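Local coordinates for protein sawadee homeodomain homolog 1 (Arabidopsis thaliana, PDB 4IUP) that binds H3K9-methylated histone tails through its SAWADEE domain and acts with RNA polymerase IV in RNA-directed DNA methylation, at the zinc ion site and the cymal-4 site. Coordinates in Å, arbitrary orientation; residue numbers count along the deposited sequence, not the author numbering.

Site 1: the zinc ion site. Residues 65, 68, 99-100, 102-103, 107-109. With ZN (zinc ion), chain B.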
# COMPACT_ATOMS: atom_id res chain seq x y z
N PRO A 65 -12.14 -12.68 0.01
CA PRO A 65 -13.15 -12.67 1.08
C PRO A 65 -13.01 -13.81 2.10
O PRO A 65 -13.22 -13.58 3.29
CB PRO A 65 -14.47 -12.78 0.31
CG PRO A 65 -14.18 -12.15 -1.01
CD PRO A 65 -12.76 -12.55 -1.33
N CYS A 68 -10.49 -12.87 5.00
CA CYS A 68 -10.58 -11.57 5.66
C CYS A 68 -10.25 -11.64 7.16
O CYS A 68 -10.00 -10.61 7.79
CB CYS A 68 -11.95 -10.92 5.45
SG CYS A 68 -13.29 -11.66 6.40
N ARG A 99 -17.09 -6.79 11.98
CA ARG A 99 -17.19 -8.05 11.24
C ARG A 99 -18.62 -8.26 10.75
O ARG A 99 -19.57 -8.07 11.51
CB ARG A 99 -16.74 -9.24 12.10
CG ARG A 99 -15.25 -9.25 12.44
CD ARG A 99 -14.39 -9.53 11.22
NE ARG A 99 -12.96 -9.58 11.53
CZ ARG A 99 -12.00 -9.65 10.62
NH1 ARG A 99 -12.30 -9.67 9.32
NH2 ARG A 99 -10.73 -9.71 10.99
N GLY A 100 -18.76 -8.64 9.49
CA GLY A 100 -20.08 -8.87 8.90
C GLY A 100 -20.41 -10.33 8.69
O GLY A 100 -19.55 -11.20 8.87
N HIS A 102 -21.00 -12.91 6.00
CA HIS A 102 -20.77 -13.08 4.56
C HIS A 102 -20.09 -14.41 4.25
O HIS A 102 -19.57 -15.08 5.15
CB HIS A 102 -19.95 -11.91 4.01
CG HIS A 102 -18.47 -12.05 4.21
ND1 HIS A 102 -17.70 -12.90 3.45
CD2 HIS A 102 -17.62 -11.43 5.06
CE1 HIS A 102 -16.43 -12.81 3.84
NE2 HIS A 102 -16.36 -11.93 4.81
N ASP A 103 -20.09 -14.76 2.97
CA ASP A 103 -19.46 -16.00 2.50
C ASP A 103 -18.18 -15.69 1.72
O ASP A 103 -17.59 -14.62 1.87
CB ASP A 103 -20.45 -16.85 1.68
CG ASP A 103 -20.86 -16.20 0.35
OD1 ASP A 103 -20.34 -15.13 -0.03
OD2 ASP A 103 -21.71 -16.80 -0.36
N CYS A 107 -16.61 -9.87 0.86
CA CYS A 107 -16.49 -9.49 2.26
C CYS A 107 -17.24 -8.18 2.51
O CYS A 107 -17.09 -7.23 1.74
CB CYS A 107 -15.01 -9.35 2.64
SG CYS A 107 -14.71 -8.61 4.25
N ASN A 108 -18.07 -8.17 3.56
CA ASN A 108 -18.78 -6.95 3.98
C ASN A 108 -18.34 -6.45 5.36
O ASN A 108 -19.04 -5.67 6.01
CB ASN A 108 -20.31 -7.14 3.92
CG ASN A 108 -20.83 -8.24 4.84
OD1 ASN A 108 -20.07 -8.90 5.55
ND2 ASN A 108 -22.15 -8.43 4.84
N CYS A 109 -17.17 -6.91 5.81
CA CYS A 109 -16.56 -6.37 7.02
C CYS A 109 -16.13 -4.92 6.77
O CYS A 109 -15.82 -4.54 5.62
CB CYS A 109 -15.36 -7.22 7.47
SG CYS A 109 -15.79 -8.93 7.87
ZN ZN B . -15.07 -10.15 6.02
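A zinc ion is held here by three cysteine sulfurs and one histidine nitrogen in a near-tetrahedral CHCC-type centre of the SAWADEE domain, whose role is most likely structural. Cys109 SG lies 2.3 Å from ZN, and Cys68 SG and Cys107 SG each 2.4 Å. His102 turns its ring edge-on to the metal, with NE2 2.5 Å from ZN and the ion in the ring plane. Distortion is concentrated around this imidazole: the Cys109 SG–ZN–His102 NE2 angle opens to 126°, and the Cys68 SG–ZN–His102 NE2 angle closes to 91°. The three cysteines reach the ion with different first torsions: SG of Cys107 is anti to its backbone N (chi1 170°), SG of Cys109 is anti to its carbonyl carbon, and SG of Cys68 takes the crowded position between the two.

In the second shell, two zinc-bound sulfurs receive backbone N-H groups. Gly100 N donates almost straight to Cys109 SG (3.4 Å), and Cys109 N to Cys107 SG at the same distance; both bonds would probably temper any negative charge on sulfur. Cys107 CA sits over the centre of one imidazole face, which is likely to limit ring tilt. Arg99 NH1 donates to Cys68 O (2.9 Å) from above the carbonyl plane, tying the two segments together.

Cys68 belongs to the 3-10 helix 65-70, whereas His102, Cys107 and Cys109 lie in the loop joining strands 86-98 and 110-115, so the metal pins that loop to the helix.

Site 2: the cymal-4 site. Residues 6, 22, 52-53, 56-58. With CVM (cymal-4), chain C.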
# COMPACT_ATOMS: atom_id res chain seq x y z
N PHE A 6 7.50 -5.56 -7.08
CA PHE A 6 7.77 -4.43 -6.21
C PHE A 6 6.83 -3.25 -6.41
O PHE A 6 6.24 -3.07 -7.47
CB PHE A 6 9.23 -3.98 -6.40
CG PHE A 6 10.22 -5.06 -6.10
CD1 PHE A 6 10.62 -5.30 -4.79
CD2 PHE A 6 10.71 -5.88 -7.11
CE1 PHE A 6 11.53 -6.34 -4.49
CE2 PHE A 6 11.61 -6.92 -6.83
CZ PHE A 6 12.01 -7.14 -5.52
N PHE A 22 13.56 -1.57 -12.93
CA PHE A 22 14.57 -0.71 -12.33
C PHE A 22 15.62 -0.40 -13.39
O PHE A 22 16.12 -1.31 -14.07
CB PHE A 22 15.21 -1.43 -11.14
CG PHE A 22 14.22 -1.77 -10.04
CD1 PHE A 22 13.45 -2.93 -10.11
CD2 PHE A 22 14.09 -0.95 -8.92
CE1 PHE A 22 12.55 -3.26 -9.10
CE2 PHE A 22 13.18 -1.27 -7.90
CZ PHE A 22 12.41 -2.43 -7.99
N VAL A 52 15.99 3.55 -1.75
CA VAL A 52 15.89 2.08 -1.68
C VAL A 52 15.37 1.62 -0.32
O VAL A 52 14.45 0.80 -0.24
CB VAL A 52 17.24 1.38 -2.02
CG1 VAL A 52 17.15 -0.14 -1.82
CG2 VAL A 52 17.65 1.69 -3.44
N LYS A 53 15.96 2.15 0.75
CA LYS A 53 15.61 1.74 2.12
C LYS A 53 14.16 2.03 2.52
O LYS A 53 13.49 1.17 3.08
CB LYS A 53 16.57 2.37 3.14
CG LYS A 53 16.32 1.92 4.57
CD LYS A 53 17.29 2.56 5.57
CE LYS A 53 17.09 4.06 5.73
NZ LYS A 53 15.90 4.40 6.58
N VAL A 56 11.10 1.47 -1.50
CA VAL A 56 10.93 0.30 -2.38
C VAL A 56 10.66 -0.91 -1.49
O VAL A 56 11.40 -1.16 -0.54
CB VAL A 56 12.18 0.00 -3.25
CG1 VAL A 56 11.94 -1.22 -4.15
CG2 VAL A 56 12.55 1.20 -4.12
N ARG A 57 9.60 -1.66 -1.79
CA ARG A 57 9.29 -2.87 -1.03
C ARG A 57 8.57 -3.88 -1.91
O ARG A 57 8.10 -3.54 -3.00
CB ARG A 57 8.43 -2.54 0.21
CG ARG A 57 7.03 -2.02 -0.11
CD ARG A 57 6.31 -1.50 1.13
NE ARG A 57 4.94 -1.11 0.80
CZ ARG A 57 4.15 -0.38 1.58
NH1 ARG A 57 4.58 0.06 2.76
NH2 ARG A 57 2.92 -0.09 1.17
N GLU A 58 8.48 -5.11 -1.42
CA GLU A 58 7.71 -6.14 -2.10
C GLU A 58 6.25 -5.68 -2.20
O GLU A 58 5.73 -5.07 -1.27
CB GLU A 58 7.81 -7.47 -1.36
CG GLU A 58 7.25 -8.67 -2.12
CD GLU A 58 7.48 -9.99 -1.40
OE1 GLU A 58 6.90 -11.01 -1.85
OE2 GLU A 58 8.24 -10.02 -0.40
C1 CVM C . 15.05 -4.18 -2.08
C2 CVM C . 14.92 -3.29 -3.31
C3 CVM C . 15.09 -4.11 -4.58
C4 CVM C . 16.08 -3.43 -5.53
C6 CVM C . 16.19 -4.09 -6.91
C7 CVM C . 17.62 -4.60 -7.14
C8 CVM C . 17.73 -5.57 -8.33
C9 CVM C . 16.52 -5.52 -9.27
C10 CVM C . 15.19 -5.78 -8.53
C11 CVM C . 15.19 -5.25 -7.09
O12 CVM C . 13.73 -4.51 -1.61
C13 CVM C . 13.43 -3.99 -0.29
O14 CVM C . 14.53 -3.32 0.39
C15 CVM C . 14.12 -2.71 1.65
C16 CVM C . 13.45 -3.71 2.62
C17 CVM C . 12.46 -4.68 1.95
C18 CVM C . 12.93 -5.16 0.57
C19 CVM C . 15.32 -2.06 2.36
O20 CVM C . 16.53 -2.74 2.01
O21 CVM C . 12.26 -5.82 2.80
O22 CVM C . 11.86 -5.83 -0.11
O23 CVM C . 12.72 -2.97 3.61
O HOH W 1 9.35 -5.73 1.21
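Cymal-4, a detergent that probably comes from purification or crystallisation, lies along a surface groove of the SAWADEE domain. It is poorly ordered, and only part of its surface is hidden by protein, so its contacts are best read with caution.

Apolar packing carries most of the contact. The cyclohexyl ring rests over one face of Phe22, with CVM C6 about 4.1 Å above the centre of the aromatic plane; Phe22 CD1 comes within 3.7 Å of CVM C10. The CE2/CZ end of Phe6 turns a face to the same cyclohexyl group, CE2 being 4.0 Å from CVM C11, while CE1 leans towards the linker. Both phenylalanines have CG anti to the carbonyl carbon (chi1 -59° for Phe6 and -61° for Phe22), and Phe6 CG lies at the edge of the Phe22 ring, in its plane. An alanine in place of Phe6 would probably weaken the hold on the cyclohexyl ring and remove support from the edge of Phe22.

The butyl linker runs past Val56, whose CG1 branch, anti to the backbone N, is 3.7 Å from CVM C2. Val52 CG1 approaches the same carbon more loosely. Near the sugar, contact passes to backbone: the poorly ordered Lys53 has its CA 3.8 Å from CVM C19, the hydroxymethyl carbon.

Polar contact is indirect. Water 1 lies 2.8 Å from Glu58 N and 2.8 Å from the sugar hydroxyl CVM O22, linking main chain to sugar.

The groove is built from strands 6-9 and 16-27, the short helix 52-55 and the following strand 56-58.

Site 1 and site 2 are about 31 Å apart, measured between the centres of their C-alpha atoms, and they share no residue or secondary-structure element. Site 2 draws on elements up to strand 56-58, and site 1 begins at the 3-10 helix 65-70, with strand 61-62 in the connecting stretch. This separation agrees with a tandem tudor domain in which the first half carries the detergent groove and the second the zinc centre. The zinc site probably stabilises its own half. The deposited assembly is a single chain, so neither site meets another subunit in it.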